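Local coordinates for Pre-mRNA-splicing factor 38 (Chaetomium thermophilum, PDB 5F5T), which is probably required for pre-mRNA splicing, as a spliceosomal protein of the PRP38 family, at residues L139-L144 with D169-D174; Y118-A123 with T161-F166; F125-T130 with K134-L139; K183-D188 with L193-P198. All blocks are in the same frame, centred on the assembly; numbering follows the deposited sequence.

Contact 1: L139-L144 with D169-D174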
# COMPACT_ATOMS: atom_id res chain seq x y z
N LEU A 139 8.37 6.86 -2.33
CA LEU A 139 7.81 6.60 -3.66
C LEU A 139 6.29 6.66 -3.70
O LEU A 139 5.72 7.27 -4.60
CB LEU A 139 8.27 5.24 -4.18
CG LEU A 139 9.75 5.05 -4.50
CD1 LEU A 139 10.08 3.58 -4.65
CD2 LEU A 139 10.11 5.82 -5.76
N LEU A 140 5.64 6.02 -2.73
CA LEU A 140 4.19 5.86 -2.79
C LEU A 140 3.40 7.05 -2.26
O LEU A 140 2.33 7.34 -2.77
CB LEU A 140 3.77 4.60 -2.02
CG LEU A 140 4.34 3.29 -2.55
CD1 LEU A 140 3.63 2.11 -1.91
CD2 LEU A 140 4.23 3.24 -4.07
N GLU A 141 3.93 7.74 -1.25
CA GLU A 141 3.16 8.83 -0.64
C GLU A 141 2.71 9.95 -1.60
O GLU A 141 1.63 10.52 -1.40
CB GLU A 141 3.94 9.44 0.52
CG GLU A 141 3.87 8.61 1.79
CD GLU A 141 4.50 9.30 2.99
OE1 GLU A 141 5.27 10.26 2.80
OE2 GLU A 141 4.23 8.86 4.13
N PRO A 142 3.50 10.27 -2.65
CA PRO A 142 2.97 11.30 -3.55
C PRO A 142 1.65 10.93 -4.22
O PRO A 142 0.88 11.83 -4.58
CB PRO A 142 4.08 11.44 -4.60
CG PRO A 142 5.31 11.08 -3.87
CD PRO A 142 4.92 9.98 -2.93
N PHE A 143 1.37 9.64 -4.37
CA PHE A 143 0.17 9.22 -5.08
C PHE A 143 -1.05 9.19 -4.17
O PHE A 143 -2.13 8.73 -4.57
CB PHE A 143 0.40 7.87 -5.74
CG PHE A 143 1.53 7.89 -6.72
CD1 PHE A 143 1.45 8.67 -7.86
CD2 PHE A 143 2.69 7.17 -6.49
CE1 PHE A 143 2.49 8.72 -8.76
CE2 PHE A 143 3.74 7.21 -7.38
CZ PHE A 143 3.64 7.99 -8.52
N LEU A 144 -0.89 9.70 -2.95
CA LEU A 144 -2.04 10.02 -2.11
C LEU A 144 -2.83 11.18 -2.73
O LEU A 144 -3.93 11.50 -2.30
CB LEU A 144 -1.57 10.37 -0.70
CG LEU A 144 -1.05 9.23 0.19
CD1 LEU A 144 -0.56 9.77 1.52
CD2 LEU A 144 -2.12 8.18 0.41
N ASP A 169 -3.76 2.28 1.98
CA ASP A 169 -3.86 0.90 2.44
C ASP A 169 -2.51 0.19 2.40
O ASP A 169 -2.14 -0.51 3.34
CB ASP A 169 -4.88 0.12 1.61
CG ASP A 169 -6.31 0.38 2.04
OD1 ASP A 169 -6.50 1.13 3.02
OD2 ASP A 169 -7.23 -0.18 1.41
N LEU A 170 -1.77 0.39 1.31
CA LEU A 170 -0.44 -0.19 1.18
C LEU A 170 0.49 0.32 2.28
O LEU A 170 1.31 -0.43 2.82
CB LEU A 170 0.15 0.14 -0.19
CG LEU A 170 -0.51 -0.48 -1.41
CD1 LEU A 170 0.10 0.11 -2.67
CD2 LEU A 170 -0.32 -1.99 -1.38
N LEU A 171 0.36 1.60 2.59
CA LEU A 171 1.20 2.25 3.59
C LEU A 171 0.82 1.97 5.05
O LEU A 171 1.66 2.13 5.93
CB LEU A 171 1.20 3.76 3.33
CG LEU A 171 1.78 4.14 1.97
CD1 LEU A 171 1.83 5.65 1.80
CD2 LEU A 171 3.17 3.52 1.79
N THR A 172 -0.42 1.59 5.31
CA THR A 172 -0.89 1.47 6.69
C THR A 172 -1.43 0.10 7.09
O THR A 172 -1.79 -0.11 8.25
CB THR A 172 -1.99 2.50 7.00
OG1 THR A 172 -3.19 2.13 6.31
CG2 THR A 172 -1.56 3.89 6.58
N LYS A 173 -1.51 -0.83 6.15
CA LYS A 173 -2.15 -2.11 6.44
C LYS A 173 -1.17 -3.27 6.32
O LYS A 173 -0.22 -3.22 5.54
CB LYS A 173 -3.35 -2.33 5.52
CG LYS A 173 -4.67 -1.87 6.11
CD LYS A 173 -5.78 -1.88 5.07
CE LYS A 173 -7.15 -1.79 5.74
NZ LYS A 173 -7.67 -0.39 5.75
N ASP A 174 -1.41 -4.31 7.11
CA ASP A 174 -0.58 -5.52 7.10
C ASP A 174 -0.91 -6.46 5.95
O ASP A 174 -0.03 -7.15 5.44
CB ASP A 174 -0.71 -6.26 8.43
CG ASP A 174 -0.03 -5.53 9.57
OD1 ASP A 174 0.94 -4.78 9.30
OD2 ASP A 174 -0.45 -5.70 10.73

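Contact 2: Y118-A123 with T161-F166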
# COMPACT_ATOMS: atom_id res chain seq x y z
N TYR A 118 -4.60 1.26 -13.22
CA TYR A 118 -4.36 -0.08 -12.66
C TYR A 118 -2.89 -0.48 -12.80
O TYR A 118 -2.38 -1.26 -12.00
CB TYR A 118 -5.28 -1.11 -13.32
CG TYR A 118 -6.71 -0.98 -12.84
CD1 TYR A 118 -7.05 -1.35 -11.55
CD2 TYR A 118 -7.69 -0.42 -13.65
CE1 TYR A 118 -8.34 -1.20 -11.08
CE2 TYR A 118 -8.99 -0.26 -13.19
CZ TYR A 118 -9.31 -0.66 -11.90
OH TYR A 118 -10.59 -0.51 -11.43
N LEU A 119 -2.21 0.06 -13.80
CA LEU A 119 -0.77 -0.17 -13.92
C LEU A 119 -0.05 0.47 -12.74
O LEU A 119 0.90 -0.10 -12.19
CB LEU A 119 -0.23 0.38 -15.24
CG LEU A 119 1.26 0.13 -15.49
CD1 LEU A 119 1.57 -1.35 -15.31
CD2 LEU A 119 1.65 0.59 -16.88
N ARG A 120 -0.50 1.67 -12.35
CA ARG A 120 0.06 2.35 -11.19
C ARG A 120 -0.24 1.58 -9.92
O ARG A 120 0.59 1.51 -9.02
CB ARG A 120 -0.47 3.78 -11.08
CG ARG A 120 -0.04 4.49 -9.80
CD ARG A 120 -0.23 5.99 -9.85
NE ARG A 120 0.39 6.58 -11.03
CZ ARG A 120 0.30 7.86 -11.38
NH1 ARG A 120 0.90 8.29 -12.47
NH2 ARG A 120 -0.40 8.70 -10.62
N ALA A 121 -1.45 1.03 -9.84
CA ALA A 121 -1.84 0.25 -8.68
C ALA A 121 -0.96 -0.99 -8.55
O ALA A 121 -0.48 -1.31 -7.46
CB ALA A 121 -3.30 -0.15 -8.77
N LEU A 122 -0.72 -1.65 -9.67
CA LEU A 122 0.13 -2.83 -9.72
C LEU A 122 1.55 -2.50 -9.31
O LEU A 122 2.14 -3.17 -8.47
CB LEU A 122 0.13 -3.45 -11.12
CG LEU A 122 0.91 -4.76 -11.26
CD1 LEU A 122 0.52 -5.74 -10.17
CD2 LEU A 122 0.75 -5.37 -12.64
N ALA A 123 2.08 -1.43 -9.89
CA ALA A 123 3.45 -1.01 -9.61
C ALA A 123 3.61 -0.65 -8.14
O ALA A 123 4.60 -1.01 -7.51
CB ALA A 123 3.84 0.16 -10.49
N THR A 161 -13.38 2.11 -4.69
CA THR A 161 -12.31 2.65 -3.87
C THR A 161 -11.52 3.63 -4.73
O THR A 161 -11.86 3.83 -5.89
CB THR A 161 -11.38 1.55 -3.31
OG1 THR A 161 -10.51 2.12 -2.33
CG2 THR A 161 -10.53 0.94 -4.42
N TYR A 162 -10.48 4.24 -4.18
CA TYR A 162 -9.73 5.24 -4.93
C TYR A 162 -8.24 4.97 -4.84
O TYR A 162 -7.78 4.31 -3.90
CB TYR A 162 -10.04 6.64 -4.41
CG TYR A 162 -11.52 6.95 -4.36
CD1 TYR A 162 -12.28 6.59 -3.25
CD2 TYR A 162 -12.15 7.61 -5.40
CE1 TYR A 162 -13.63 6.87 -3.19
CE2 TYR A 162 -13.50 7.90 -5.35
CZ TYR A 162 -14.24 7.52 -4.24
OH TYR A 162 -15.58 7.80 -4.18
N MET A 163 -7.49 5.52 -5.78
CA MET A 163 -6.05 5.30 -5.83
C MET A 163 -5.37 5.74 -4.53
O MET A 163 -4.53 5.02 -4.00
CB MET A 163 -5.43 6.03 -7.01
CG MET A 163 -3.92 5.90 -7.08
SD MET A 163 -3.38 4.22 -7.43
CE MET A 163 -4.16 3.93 -9.02
N ASP A 164 -5.75 6.90 -4.02
CA ASP A 164 -5.15 7.41 -2.79
C ASP A 164 -5.50 6.50 -1.62
O ASP A 164 -4.70 6.33 -0.69
CB ASP A 164 -5.59 8.85 -2.52
CG ASP A 164 -7.09 9.02 -2.52
OD1 ASP A 164 -7.73 8.74 -3.56
OD2 ASP A 164 -7.64 9.46 -1.48
N GLU A 165 -6.69 5.92 -1.66
CA GLU A 165 -7.11 4.97 -0.64
C GLU A 165 -6.33 3.65 -0.73
O GLU A 165 -6.00 3.05 0.28
CB GLU A 165 -8.61 4.70 -0.75
CG GLU A 165 -9.45 5.56 0.18
CD GLU A 165 -10.88 5.08 0.27
OE1 GLU A 165 -11.25 4.15 -0.49
OE2 GLU A 165 -11.64 5.62 1.10
N PHE A 166 -6.06 3.22 -1.96
CA PHE A 166 -5.27 2.01 -2.18
C PHE A 166 -3.83 2.21 -1.69
O PHE A 166 -3.26 1.34 -1.03
CB PHE A 166 -5.30 1.63 -3.66
CG PHE A 166 -4.63 0.32 -3.97
CD1 PHE A 166 -5.15 -0.87 -3.48
CD2 PHE A 166 -3.48 0.29 -4.74
CE1 PHE A 166 -4.53 -2.07 -3.76
CE2 PHE A 166 -2.86 -0.92 -5.02
CZ PHE A 166 -3.38 -2.10 -4.53

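Contact 3: F125-T130 with K134-L139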
# COMPACT_ATOMS: atom_id res chain seq x y z
N PHE A 125 1.78 -1.74 -5.66
CA PHE A 125 1.67 -2.99 -4.92
C PHE A 125 3.02 -3.70 -4.89
O PHE A 125 3.53 -4.05 -3.83
CB PHE A 125 0.60 -3.89 -5.55
CG PHE A 125 0.29 -5.13 -4.76
CD1 PHE A 125 0.26 -5.11 -3.38
CD2 PHE A 125 0.01 -6.32 -5.41
CE1 PHE A 125 -0.04 -6.26 -2.66
CE2 PHE A 125 -0.29 -7.47 -4.70
CZ PHE A 125 -0.31 -7.44 -3.32
N TYR A 126 3.61 -3.84 -6.07
CA TYR A 126 4.89 -4.52 -6.22
C TYR A 126 5.99 -3.82 -5.43
O TYR A 126 6.85 -4.46 -4.83
CB TYR A 126 5.28 -4.61 -7.70
CG TYR A 126 6.55 -5.38 -7.94
CD1 TYR A 126 6.56 -6.77 -7.95
CD2 TYR A 126 7.76 -4.72 -8.15
CE1 TYR A 126 7.72 -7.48 -8.16
CE2 TYR A 126 8.92 -5.42 -8.36
CZ TYR A 126 8.90 -6.80 -8.36
OH TYR A 126 10.07 -7.50 -8.57
N ILE A 127 5.96 -2.49 -5.45
CA ILE A 127 6.94 -1.70 -4.71
C ILE A 127 6.79 -1.95 -3.21
O ILE A 127 7.79 -2.16 -2.52
CB ILE A 127 6.79 -0.20 -5.01
CG1 ILE A 127 7.32 0.11 -6.41
CG2 ILE A 127 7.53 0.64 -3.97
CD1 ILE A 127 7.31 1.59 -6.77
N ARG A 128 5.56 -1.96 -2.73
CA ARG A 128 5.30 -2.23 -1.32
C ARG A 128 5.80 -3.62 -0.94
O ARG A 128 6.30 -3.84 0.16
CB ARG A 128 3.81 -2.10 -1.00
CG ARG A 128 3.44 -2.55 0.40
CD ARG A 128 3.98 -1.57 1.43
NE ARG A 128 3.65 -1.93 2.81
CZ ARG A 128 4.25 -2.90 3.50
NH1 ARG A 128 5.21 -3.63 2.95
NH2 ARG A 128 3.87 -3.14 4.74
N LEU A 129 5.66 -4.56 -1.87
CA LEU A 129 6.12 -5.92 -1.65
C LEU A 129 7.64 -6.07 -1.62
O LEU A 129 8.17 -6.84 -0.82
CB LEU A 129 5.55 -6.84 -2.74
CG LEU A 129 4.04 -7.05 -2.71
CD1 LEU A 129 3.61 -7.97 -3.86
CD2 LEU A 129 3.59 -7.61 -1.37
N THR A 130 8.35 -5.34 -2.48
CA THR A 130 9.76 -5.63 -2.72
C THR A 130 10.79 -4.58 -2.31
O THR A 130 11.99 -4.81 -2.44
CB THR A 130 10.00 -5.90 -4.22
OG1 THR A 130 9.73 -4.70 -4.97
CG2 THR A 130 9.09 -7.01 -4.72
N LYS A 134 11.71 2.99 3.81
CA LYS A 134 11.91 4.41 3.54
C LYS A 134 11.60 4.73 2.08
O LYS A 134 10.86 5.67 1.77
CB LYS A 134 13.33 4.84 3.90
CG LYS A 134 13.74 6.20 3.34
CD LYS A 134 15.16 6.54 3.76
CE LYS A 134 15.67 7.79 3.05
NZ LYS A 134 17.11 8.04 3.38
N GLU A 135 12.14 3.90 1.19
CA GLU A 135 11.92 4.06 -0.23
C GLU A 135 10.45 3.92 -0.57
O GLU A 135 9.93 4.63 -1.42
CB GLU A 135 12.74 3.04 -1.02
CG GLU A 135 13.17 3.50 -2.40
CD GLU A 135 13.80 2.40 -3.21
OE1 GLU A 135 13.67 2.42 -4.46
OE2 GLU A 135 14.44 1.50 -2.61
N VAL A 136 9.77 3.00 0.12
CA VAL A 136 8.35 2.78 -0.13
C VAL A 136 7.52 4.00 0.25
O VAL A 136 6.64 4.42 -0.51
CB VAL A 136 7.84 1.56 0.64
CG1 VAL A 136 6.32 1.54 0.66
CG2 VAL A 136 8.38 0.30 -0.00
N TYR A 137 7.82 4.58 1.41
CA TYR A 137 7.11 5.78 1.83
C TYR A 137 7.35 6.90 0.83
O TYR A 137 6.40 7.54 0.36
CB TYR A 137 7.55 6.21 3.23
CG TYR A 137 7.02 5.33 4.34
CD1 TYR A 137 5.66 5.29 4.63
CD2 TYR A 137 7.88 4.55 5.10
CE1 TYR A 137 5.18 4.48 5.64
CE2 TYR A 137 7.41 3.75 6.12
CZ TYR A 137 6.06 3.71 6.38
OH TYR A 137 5.58 2.91 7.40
N THR A 138 8.62 7.13 0.49
CA THR A 138 8.98 8.23 -0.40
C THR A 138 8.35 8.08 -1.79
O THR A 138 7.88 9.05 -2.37
CB THR A 138 10.51 8.37 -0.56
OG1 THR A 138 11.06 7.14 -1.04
CG2 THR A 138 11.15 8.74 0.76
N LEU A 139 8.37 6.86 -2.33
CA LEU A 139 7.81 6.60 -3.66
C LEU A 139 6.29 6.66 -3.70
O LEU A 139 5.72 7.27 -4.60
CB LEU A 139 8.27 5.24 -4.18
CG LEU A 139 9.75 5.05 -4.50
CD1 LEU A 139 10.08 3.58 -4.65
CD2 LEU A 139 10.11 5.82 -5.76

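Contact 4: K183-D188 with L193-P198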
# COMPACT_ATOMS: atom_id res chain seq x y z
N LYS A 183 6.63 -6.68 7.19
CA LYS A 183 6.45 -5.68 8.23
C LYS A 183 7.49 -4.57 8.10
O LYS A 183 8.67 -4.83 7.91
CB LYS A 183 6.51 -6.34 9.62
CG LYS A 183 5.34 -7.28 9.90
CD LYS A 183 5.63 -8.22 11.06
CE LYS A 183 4.54 -9.27 11.23
NZ LYS A 183 3.75 -8.97 12.46
N MET A 184 7.03 -3.33 8.27
CA MET A 184 7.86 -2.16 8.06
C MET A 184 8.03 -1.40 9.36
O MET A 184 7.21 -1.54 10.27
CB MET A 184 7.23 -1.22 7.03
CG MET A 184 7.34 -1.65 5.59
SD MET A 184 6.70 -0.38 4.46
CE MET A 184 7.18 -1.11 2.91
N ARG A 185 9.10 -0.63 9.46
CA ARG A 185 9.19 0.31 10.56
C ARG A 185 8.10 1.35 10.29
O ARG A 185 7.89 1.75 9.15
CB ARG A 185 10.57 0.95 10.64
CG ARG A 185 11.73 -0.04 10.63
CD ARG A 185 13.07 0.68 10.70
NE ARG A 185 13.44 1.21 9.39
CZ ARG A 185 14.69 1.47 9.01
NH1 ARG A 185 15.70 1.27 9.85
NH2 ARG A 185 14.92 1.93 7.80
N ARG A 186 7.38 1.73 11.34
CA ARG A 186 6.33 2.73 11.20
C ARG A 186 6.94 4.07 10.80
O ARG A 186 8.11 4.33 11.08
CB ARG A 186 5.55 2.87 12.50
CG ARG A 186 4.73 1.64 12.85
CD ARG A 186 3.75 1.95 13.95
NE ARG A 186 4.22 1.42 15.23
CZ ARG A 186 4.89 2.13 16.13
NH1 ARG A 186 5.18 3.40 15.89
NH2 ARG A 186 5.28 1.56 17.26
N ARG A 187 6.15 4.91 10.14
CA ARG A 187 6.66 6.17 9.62
C ARG A 187 7.22 7.05 10.73
O ARG A 187 8.26 7.69 10.57
CB ARG A 187 5.57 6.92 8.85
CG ARG A 187 6.09 7.64 7.62
CD ARG A 187 5.35 8.94 7.38
NE ARG A 187 5.84 9.61 6.17
CZ ARG A 187 6.70 10.62 6.17
NH1 ARG A 187 7.18 11.09 7.31
NH2 ARG A 187 7.08 11.16 5.02
N ASP A 188 6.53 7.07 11.87
CA ASP A 188 6.99 7.87 13.01
C ASP A 188 8.34 7.38 13.53
O ASP A 188 9.13 8.18 14.03
CB ASP A 188 5.95 7.86 14.14
CG ASP A 188 5.63 6.47 14.63
OD1 ASP A 188 5.93 5.50 13.91
OD2 ASP A 188 5.09 6.35 15.75
N LEU A 193 14.12 8.59 13.73
CA LEU A 193 15.49 8.25 13.32
C LEU A 193 16.06 9.21 12.27
O LEU A 193 17.16 8.98 11.75
CB LEU A 193 15.54 6.82 12.79
CG LEU A 193 15.69 5.66 13.78
CD1 LEU A 193 14.78 5.79 15.00
CD2 LEU A 193 15.43 4.34 13.07
N ASP A 194 15.31 10.26 11.94
CA ASP A 194 15.75 11.32 11.02
C ASP A 194 15.93 10.82 9.58
O ASP A 194 16.49 11.53 8.74
CB ASP A 194 17.06 11.95 11.50
CG ASP A 194 16.84 12.97 12.60
OD1 ASP A 194 15.71 13.06 13.12
OD2 ASP A 194 17.81 13.68 12.94
N LEU A 195 15.47 9.61 9.30
CA LEU A 195 15.45 9.12 7.93
C LEU A 195 14.40 9.84 7.10
O LEU A 195 14.59 10.06 5.90
CB LEU A 195 15.21 7.61 7.92
CG LEU A 195 16.20 6.82 8.78
CD1 LEU A 195 15.79 5.36 8.89
CD2 LEU A 195 17.61 6.94 8.23
N LEU A 196 13.29 10.19 7.74
CA LEU A 196 12.19 10.86 7.05
C LEU A 196 11.73 12.13 7.76
O LEU A 196 11.59 12.15 8.98
CB LEU A 196 11.00 9.92 6.89
CG LEU A 196 11.07 8.92 5.74
CD1 LEU A 196 9.74 8.19 5.61
CD2 LEU A 196 11.42 9.61 4.44
N GLU A 197 11.49 13.19 6.99
CA GLU A 197 10.78 14.35 7.51
C GLU A 197 9.29 14.03 7.52
O GLU A 197 8.85 13.11 6.84
CB GLU A 197 11.07 15.59 6.66
CG GLU A 197 12.53 16.02 6.65
CD GLU A 197 13.02 16.43 8.03
OE1 GLU A 197 12.26 17.11 8.76
OE2 GLU A 197 14.17 16.09 8.39
N PRO A 198 8.50 14.78 8.31
CA PRO A 198 7.05 14.54 8.31
C PRO A 198 6.45 14.76 6.92
O PRO A 198 6.94 15.59 6.16
CB PRO A 198 6.53 15.56 9.31
CG PRO A 198 7.68 15.74 10.26
CD PRO A 198 8.88 15.75 9.35

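Contact 1: L139-L144 with D169-D174
L171 carries this contact: its two methyls divide between neighbouring residues of the other segment, CD2 going to L140 and CD1 to E141. The packing is mostly leucine on leucine. L140 points at helix 163-172 and brings CD1 to within 4.0 Å of L171 CD2, the two side chains meeting at a slant. The same methyl has a second neighbour, since L140 CD1 also lies 4.1 Å from L170 CD1, where the chains cross almost at right angles. With CG of L140 beside its own backbone N and anti to the carbonyl carbon (chi1 -61°), its CD1 is set against both of these consecutive leucines. L140 and L170 are both buried, and both also pack on A124 of helix 117-130.

A different kind of contact involves the aliphatic part of a charged residue. E141 CG stands 3.6 Å from L171 CD1, and beyond CG the chain, which crosses L171 at about a right angle, is extended and leads to a carboxylate in a salt bridge with R187. Apolar packing and ion pairing are thus divided between the stem and the end of one side chain.

On the backbone, F143 N bonds to L140 O at 3.0 Å and L144 N to E141 O at 3.1 Å, winding residues 141-144 into a 3-10 turn. The arrangement is a small leucine-rich helix-helix interface, joining the C-terminal ends of helices 133-140 and 163-172 within the helical PRP38 fold.

Contact 2: Y118-A123 with T161-F166
Where the hairpin strand 158-162 gives way to helix 163-172, the first turn of the new helix packs on helix 117-130, with M163 and F166 meeting R120 and A121 in the protein interior. The aromatic partner is F166. Its ring turns an edge to A121 O, which lies 3.4 Å from CE2 of F166 and near the ring plane, while the same CE2 is 3.9 Å from A121 CB. The carbonyl oxygen therefore faces the hydrogen-bearing rim of the ring, where the slight positive charge of the C-H groups probably suits it. F166 has CG anti to its own nitrogen (chi1 -174°), which sends the ring across to A121. An alanine here is likely to open a gap beside the A121 methyl and leave the A121 carbonyl oxygen without the ring edge.

M163 fills the neighbouring position with a folded chain. Bends at chi2 (67°) and chi3 (60°) curl its thioether over, placing CE 4.2 Å from A121 CB while SD lies 4.1 Å from R120 CG. The sulfur meets the aliphatic stem of R120, the two side chains crossing at about a right angle. The guanidinium of R120 leads on to a salt bridge with D146 and a hydrogen bond to L109 O.

Y162 occupies the N-cap position, and F166 N bonds back to Y162 O at 2.8 Å in the first helical turn. Beside it, T161 OG1 donates to E165 OE1 on that oxygen's anti lone pair, at 2.8 Å. This is a strand-to-helix junction seated on a core helix of the PRP38 fold.

Contact 3: F125-T130 with K134-L139
Segments 125-130 and 134-139 run nearly antiparallel, their axes 9.3 Å apart at closest approach with 159° between their directions, and R128 and V136 are the residues whose backbones come nearest.

I127 and V136 meet at the middle, their side chains passing alongside, pointed opposite ways. V136 CG2 sits 3.6 Å from the backbone oxygen of I127 and 4.1 Å from I127 CG2, so the valine methyl touches main chain as well as side chain. One turn further along, L139 CD1 lies 4.0 Å from both I127 CG2 and I127 CD1. With CG1 beside the backbone N (chi1 -73°) and CG2 anti to it, both branches of the isoleucine present a methyl to L139.

The pair forms a helical hairpin: helix 117-130 turns back through a very short connection into helix 133-140, and the apolar residues along the inner faces close it. I127 and L139 extend this layer to helix 102-115, packing there on L109 and Y110.

R128 borders the hairpin with its aliphatic part, CD lying 4.0 Å from V136 CG1. A bend at chi2 (70°) turns the chain, whose guanidinium then hydrogen-bonds to L170 O and W182 O and makes a cation-pi contact with W182. At the end of helix 117-130, T130 OG1 and T130 N both donate to Y126 O, reaching it from opposite faces of the carbonyl plane; the hydroxyl bond is 2.9 Å long.

Contact 4: K183-D188 with L193-P198
R187 reaches past its own helix to grip the chain that follows it. Its NH1 donates to E197 O at 2.7 Å in a nearly straight bond (164°), with the oxygen lying in the guanidinium plane, and NH2 adds a weak bond to the same oxygen. One face of this guanidinium is covered by L196, whose CD1 stands 3.9 Å from R187 CZ, over the centre of the group. A chain bent at chi2 (-145°) brings the group there, flat against the leucine and edge-on to the carbonyl. Salt bridges to E141 and E191 probably fix its rotation further. A leucine in its place would probably leave E197 O without its main donor and cost both glutamates this positive partner.

R185 repeats the theme more loosely. Bent at chi3 (-79°), it lays one guanidinium face against L195, with CD1 3.7 Å from R185 NH2, while D133 takes its NE in a salt bridge.

D194, with positive phi, ends helix 187-192 in a Schellman motif, the turn that reverses the chain. The result is a short surface helix whose following loop folds back on the arginines at its start.

Contacts 2 and 3 are buried, contact 1 is partly so, and contact 4 lies on the surface, its centre about 20 Å from the centre of the chain. Helix 117-130 serves contacts 2 and 3, helix 133-140 contacts 1 and 3, and helix 163-172 contacts 1 and 2, so three helices pack pairwise into one core. There the chemistry is methyl, thioether and ring packing, with arginine stems at the borders; at the surface, guanidinium groups and a backbone carbonyl take over. Core and surface are tied by the E141-R187 salt bridge (contacts 1 and 4) and a probable hydrogen bond between Y137 OH and R185 O (contacts 3 and 4).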